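Local structure of sensor protein (Thermotoga maritima, 3A0S) at residues D42-I46 with F64-G68; F76-R80 with E88-I92. The protein probably uses ATP to phosphorylate a histidine as the sensor kinase of a two-component system; this chain is the kinase's PAS domain. One frame throughout, in Å; residues are numbered along the deposited sequence. Where two conformers were deposited one is given.

How the interactions relate
Both contacts lie within one PAS domain and share its antiparallel sheet, in which strands 60-67 and 70-80 are neighbours and 87-95 follows. Interaction 1 sets the start of helix 44-56 against the edge strand 60-67; interaction 2 pairs the two arms of the hairpin 70-80 and 87-95. Their centres are about 18 Å apart, on opposite sides of the chain's centre, yet Ile46 joins them: its O lies 3.5 Å from Phe76 CE2, and its CG2 packs 3.9 Å from Ile92 CD1. Glycol molecules, probably from the crystallisation liquor, lie near both: at their nearest atoms, one is about 3 Å from the Phe67 side chain and another about 4 Å from that of Val90.

Interaction 1 of 2, residues D42-I46 with F64-G68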
loop_
_atom_site.group_PDB
_atom_site.type_symbol
_atom_site.label_atom_id
_atom_site.label_comp_id
_atom_site.label_asym_id
_atom_site.label_seq_id
_atom_site.Cartn_x
_atom_site.Cartn_y
_atom_site.Cartn_z
ATOM N N ASP A 42 1.380 5.794 -11.523
ATOM C CA ASP A 42 2.628 5.179 -11.031
ATOM C C ASP A 42 2.321 4.124 -9.989
ATOM O O ASP A 42 3.197 3.320 -9.666
ATOM C CB ASP A 42 3.625 6.196 -10.394
ATOM C CG ASP A 42 4.268 7.165 -11.401
ATOM O OD1 ASP A 42 4.265 6.917 -12.620
ATOM O OD2 ASP A 42 4.840 8.175 -10.916
ATOM N N PHE A 43 1.120 4.176 -9.396
ATOM C CA PHE A 43 0.731 3.209 -8.348
ATOM C C PHE A 43 -0.273 2.191 -8.823
ATOM O O PHE A 43 -0.735 1.377 -8.039
ATOM C CB PHE A 43 0.156 3.910 -7.103
ATOM C CG PHE A 43 1.162 4.721 -6.373
ATOM C CD1 PHE A 43 1.954 4.150 -5.385
ATOM C CD2 PHE A 43 1.339 6.058 -6.695
ATOM C CE1 PHE A 43 2.887 4.911 -4.712
ATOM C CE2 PHE A 43 2.275 6.839 -6.028
ATOM C CZ PHE A 43 3.057 6.250 -5.036
ATOM N N GLU A 44 -0.592 2.220 -10.107
ATOM C CA GLU A 44 -1.594 1.320 -10.684
ATOM C C GLU A 44 -1.213 -0.133 -10.475
ATOM O O GLU A 44 -2.056 -0.951 -10.112
ATOM C CB GLU A 44 -1.780 1.585 -12.186
ATOM C CG GLU A 44 -2.197 3.008 -12.560
ATOM C CD GLU A 44 -1.034 3.998 -12.787
ATOM O OE1 GLU A 44 0.172 3.716 -12.513
ATOM O OE2 GLU A 44 -1.358 5.108 -13.253
ATOM N N GLU A 45 0.054 -0.461 -10.726
ATOM C CA GLU A 45 0.513 -1.835 -10.557
ATOM C C GLU A 45 0.522 -2.299 -9.098
ATOM O O GLU A 45 0.035 -3.390 -8.777
ATOM C CB GLU A 45 1.896 -2.006 -11.149
ATOM C CG GLU A 45 2.440 -3.409 -11.011
ATOM C CD GLU A 45 3.699 -3.601 -11.838
ATOM O OE1 GLU A 45 4.663 -2.808 -11.677
ATOM O OE2 GLU A 45 3.716 -4.535 -12.671
ATOM N N ILE A 46 1.083 -1.471 -8.218
ATOM C CA ILE A 46 1.038 -1.773 -6.776
ATOM C C ILE A 46 -0.419 -1.953 -6.309
ATOM O O ILE A 46 -0.717 -2.867 -5.533
ATOM C CB ILE A 46 1.763 -0.693 -5.960
ATOM C CG1 ILE A 46 3.273 -0.845 -6.168
ATOM C CG2 ILE A 46 1.439 -0.815 -4.482
ATOM C CD1 ILE A 46 4.066 0.449 -5.863
ATOM N N PHE A 64 13.210 -6.263 -5.063
ATOM C CA PHE A 64 13.652 -5.684 -6.321
ATOM C C PHE A 64 12.465 -5.178 -7.145
ATOM O O PHE A 64 12.369 -5.464 -8.338
ATOM C CB PHE A 64 14.506 -6.692 -7.119
ATOM C CG PHE A 64 15.785 -7.083 -6.424
ATOM C CD1 PHE A 64 16.933 -6.303 -6.564
ATOM C CD2 PHE A 64 15.832 -8.215 -5.617
ATOM C CE1 PHE A 64 18.118 -6.647 -5.916
ATOM C CE2 PHE A 64 17.007 -8.571 -4.957
ATOM C CZ PHE A 64 18.154 -7.784 -5.106
ATOM N N TYR A 65 11.547 -4.451 -6.496
ATOM C CA TYR A 65 10.522 -3.695 -7.225
ATOM C C TYR A 65 11.100 -2.331 -7.537
ATOM O O TYR A 65 11.397 -1.562 -6.638
ATOM C CB TYR A 65 9.201 -3.543 -6.435
ATOM C CG TYR A 65 8.069 -2.933 -7.269
ATOM C CD1 TYR A 65 7.967 -1.548 -7.440
ATOM C CD2 TYR A 65 7.119 -3.741 -7.909
ATOM C CE1 TYR A 65 6.943 -0.976 -8.224
ATOM C CE2 TYR A 65 6.090 -3.178 -8.690
ATOM C CZ TYR A 65 6.010 -1.798 -8.845
ATOM O OH TYR A 65 5.001 -1.237 -9.628
ATOM N N LYS A 66 11.287 -2.028 -8.815
ATOM C CA LYS A 66 11.923 -0.767 -9.162
ATOM C C LYS A 66 10.913 0.376 -9.187
ATOM O O LYS A 66 9.844 0.273 -9.808
ATOM C CB LYS A 66 12.668 -0.867 -10.497
ATOM C CG LYS A 66 13.717 0.215 -10.682
ATOM C CD LYS A 66 14.327 0.155 -12.081
ATOM C CE LYS A 66 14.973 1.479 -12.464
ATOM N NZ LYS A 66 16.464 1.469 -12.397
ATOM N N PHE A 67 11.264 1.458 -8.502
ATOM C CA PHE A 67 10.450 2.661 -8.460
ATOM C C PHE A 67 11.415 3.830 -8.502
ATOM O O PHE A 67 12.289 3.960 -7.644
ATOM C CB PHE A 67 9.592 2.703 -7.185
ATOM C CG PHE A 67 8.234 3.344 -7.377
ATOM C CD1 PHE A 67 8.097 4.727 -7.439
ATOM C CD2 PHE A 67 7.091 2.561 -7.498
ATOM C CE1 PHE A 67 6.832 5.318 -7.617
ATOM C CE2 PHE A 67 5.830 3.146 -7.674
ATOM C CZ PHE A 67 5.702 4.519 -7.731
ATOM N N GLY A 68 11.283 4.661 -9.530
ATOM C CA GLY A 68 12.231 5.741 -9.750
ATOM C C GLY A 68 13.599 5.172 -10.063
ATOM O O GLY A 68 13.736 4.318 -10.940
HETATM O O HOH W 1 2.816 0.660 -9.292
#
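The Phe43 ring receives Phe67 on one face: Phe67 CZ stands 4.1 Å above that plane, offset toward the rim beside Phe43 CE1. The two planes are tilted by 40°, neither stacked nor T-shaped. Phe67 CD2 in turn lies at the edge of the Tyr65 ring, in its plane, so the two aromatic side chains of strand 60-67 present a joint surface to the helix start. Ile46 CD1 drops against both, 3.7 Å from Phe67 CE2, while its CG1 packs on Tyr65 CZ. Asp42 adds its CB and its carbonyl O near Phe67 CZ and CE2. With CG anti to the backbone N (chi1 -172°), Tyr65 reaches across to the helix, and its OH donates to Glu45 OE1 at 2.6 Å, using the anti lone pair of that oxygen. Carboxylate and ring planes are 72° apart. The same hydroxyl accepts a hydrogen bond from a water 2.9 Å from Tyr65 OH; that water also donates to Asp42 O and accepts from Ile46 N, tying the first turn of the helix to the loop before it. A phenylalanine in place of Tyr65 would probably leave Glu45 OE1 and the water without their shared partner. Asp42 N in the loop donates to Glu44 OE1 of the first helical turn at 2.6 Å, from above the carboxylate plane. Phe25 meets the rings of both Phe43 and Phe67 edge-to-face, and Leu37 packs on Phe43 and Ile46. Tyr65 touches Ile74 and Phe67 touches Phe72 on strand 70-80, while Ile46 of helix 44-56 packs on Phe76 of the same strand, in the PAS fold.

Interaction 2 of 2, residues F76-R80 with E88-I92; sequences FSPFR and EGVII
Phe79 folds its ring back over the backbone of Gly89, whose lack of a side chain makes the hollow that the ring fills. Chi1 of 64° places Phe79 CG between its own N and carbonyl carbon, turning the ring across to the partner strand; CE1 comes within 3.3 Å of Gly89 C. The ring lies close over Gly89, whose backbone angles by themselves call for glycine. Ile91 CG1 closes one end of the ring, 3.7 Å from Phe79 CD1, and Glu88 CB lies near CE2 at the other. Thr7 of strand 4-9 touches both Phe79 and Ile91.

The strands form the antiparallel hairpin 70-80 and 87-95 of the PAS sheet, their axes at 151°. Ser77 and Ile91 are a hydrogen-bonded pair, linked by Ser77 N to Ile91 O (2.8 Å) and Ile91 N to Ser77 O (2.9 Å). Phe79 N bonds to Gly89 O, and Glu88 N to Phe79 O at 2.8 Å. Water donates to Ile91 O and also bonds Ser77 OG.

On the sheet face bearing Phe76, Pro78, Val90 and Ile92, the Phe76 ring meets two branched neighbours from different directions: Val90 CG1 lies at its edge, and Ile92 CG2 over one face, with Ile92 CG1 3.9 Å from Phe76 CD2. Val49 and Val53 of helix 44-56 pack on Phe76, and Phe54 packs on Val90. The Glu88 chain, bent at chi2, leads its carboxylate away to a salt bridge with Lys10.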
loop_
_atom_site.group_PDB
_atom_site.type_symbol
_atom_site.label_atom_id
_atom_site.label_comp_id
_atom_site.label_asym_id
_atom_site.label_seq_id
_atom_site.Cartn_x
_atom_site.Cartn_y
_atom_site.Cartn_z
ATOM N N PHE A 76 2.901 -6.741 1.176
ATOM C CA PHE A 76 1.459 -6.533 1.164
ATOM C C PHE A 76 0.841 -7.471 2.178
ATOM O O PHE A 76 0.961 -8.706 2.060
ATOM C CB PHE A 76 0.892 -6.883 -0.206
ATOM C CG PHE A 76 1.462 -6.093 -1.345
ATOM C CD1 PHE A 76 2.702 -6.393 -1.904
ATOM C CD2 PHE A 76 0.720 -5.072 -1.889
ATOM C CE1 PHE A 76 3.182 -5.661 -2.995
ATOM C CE2 PHE A 76 1.184 -4.338 -2.959
ATOM C CZ PHE A 76 2.399 -4.629 -3.529
ATOM N N SER A 77 0.149 -6.898 3.153
ATOM C CA SER A 77 -0.415 -7.694 4.244
ATOM C C SER A 77 -1.914 -7.450 4.404
ATOM O O SER A 77 -2.306 -6.402 4.894
ATOM C CB SER A 77 0.260 -7.294 5.551
ATOM O OG SER A 77 1.685 -7.390 5.457
ATOM N N PRO A 78 -2.749 -8.456 4.070
ATOM C CA PRO A 78 -4.198 -8.312 4.317
ATOM C C PRO A 78 -4.437 -8.287 5.825
ATOM O O PRO A 78 -3.689 -8.912 6.590
ATOM C CB PRO A 78 -4.800 -9.557 3.671
ATOM C CG PRO A 78 -3.686 -10.536 3.654
ATOM C CD PRO A 78 -2.401 -9.794 3.558
ATOM N N PHE A 79 -5.446 -7.554 6.277
ATOM C CA PHE A 79 -5.756 -7.584 7.714
ATOM C C PHE A 79 -7.260 -7.617 7.936
ATOM O O PHE A 79 -8.019 -7.249 7.038
ATOM C CB PHE A 79 -5.147 -6.369 8.421
ATOM C CG PHE A 79 -5.720 -5.042 7.951
ATOM C CD1 PHE A 79 -5.178 -4.385 6.852
ATOM C CD2 PHE A 79 -6.812 -4.457 8.606
ATOM C CE1 PHE A 79 -5.719 -3.174 6.408
ATOM C CE2 PHE A 79 -7.345 -3.246 8.180
ATOM C CZ PHE A 79 -6.795 -2.610 7.081
ATOM N N ARG A 80 -7.648 -8.111 9.115
ATOM C CA ARG A 80 -9.049 -8.138 9.538
ATOM C C ARG A 80 -9.290 -7.151 10.664
ATOM O O ARG A 80 -8.390 -6.838 11.434
ATOM C CB ARG A 80 -9.451 -9.541 10.008
ATOM C CG ARG A 80 -9.480 -10.580 8.909
ATOM C CD ARG A 80 -9.913 -11.965 9.402
ATOM N NE ARG A 80 -9.790 -12.907 8.288
ATOM C CZ ARG A 80 -10.753 -13.181 7.409
ATOM N NH1 ARG A 80 -11.969 -12.663 7.508
ATOM N NH2 ARG A 80 -10.480 -14.013 6.419
ATOM N N GLU A 88 -10.514 -6.270 6.074
ATOM C CA GLU A 88 -10.741 -4.824 5.995
ATOM C C GLU A 88 -9.759 -4.057 5.089
ATOM O O GLU A 88 -9.953 -2.865 4.846
ATOM C CB GLU A 88 -10.926 -4.158 7.357
ATOM C CG GLU A 88 -12.326 -4.394 7.957
ATOM C CD GLU A 88 -13.458 -3.728 7.169
ATOM O OE1 GLU A 88 -13.200 -2.751 6.441
ATOM O OE2 GLU A 88 -14.608 -4.200 7.276
ATOM N N GLY A 89 -8.749 -4.729 4.550
ATOM C CA GLY A 89 -7.870 -4.039 3.606
ATOM C C GLY A 89 -6.504 -4.662 3.583
ATOM O O GLY A 89 -6.337 -5.818 3.938
ATOM N N VAL A 90 -5.531 -3.889 3.102
ATOM C CA VAL A 90 -4.162 -4.374 2.880
ATOM C C VAL A 90 -3.190 -3.257 3.303
ATOM O O VAL A 90 -3.348 -2.111 2.874
ATOM C CB VAL A 90 -3.956 -4.717 1.390
ATOM C CG1 VAL A 90 -2.485 -5.059 1.117
ATOM C CG2 VAL A 90 -4.875 -5.868 0.933
ATOM N N ILE A 91 -2.209 -3.607 4.123
ATOM C CA ILE A 91 -1.117 -2.711 4.509
ATOM C C ILE A 91 0.056 -2.967 3.559
ATOM O O ILE A 91 0.464 -4.110 3.310
ATOM C CB ILE A 91 -0.672 -2.951 5.955
ATOM C CG1 ILE A 91 -1.844 -2.746 6.917
ATOM C CG2 ILE A 91 0.483 -1.991 6.293
ATOM C CD1 ILE A 91 -1.712 -3.527 8.242
ATOM N N ILE A 92 0.554 -1.880 2.967
ATOM C CA ILE A 92 1.690 -1.934 2.062
ATOM C C ILE A 92 2.878 -1.229 2.733
ATOM O O ILE A 92 2.776 -0.075 3.149
ATOM C CB ILE A 92 1.331 -1.274 0.720
ATOM C CG1 ILE A 92 0.032 -1.886 0.172
ATOM C CG2 ILE A 92 2.492 -1.426 -0.267
ATOM C CD1 ILE A 92 -0.469 -1.113 -1.074
HETATM O O HOH W 2 2.897 -4.583 4.898
#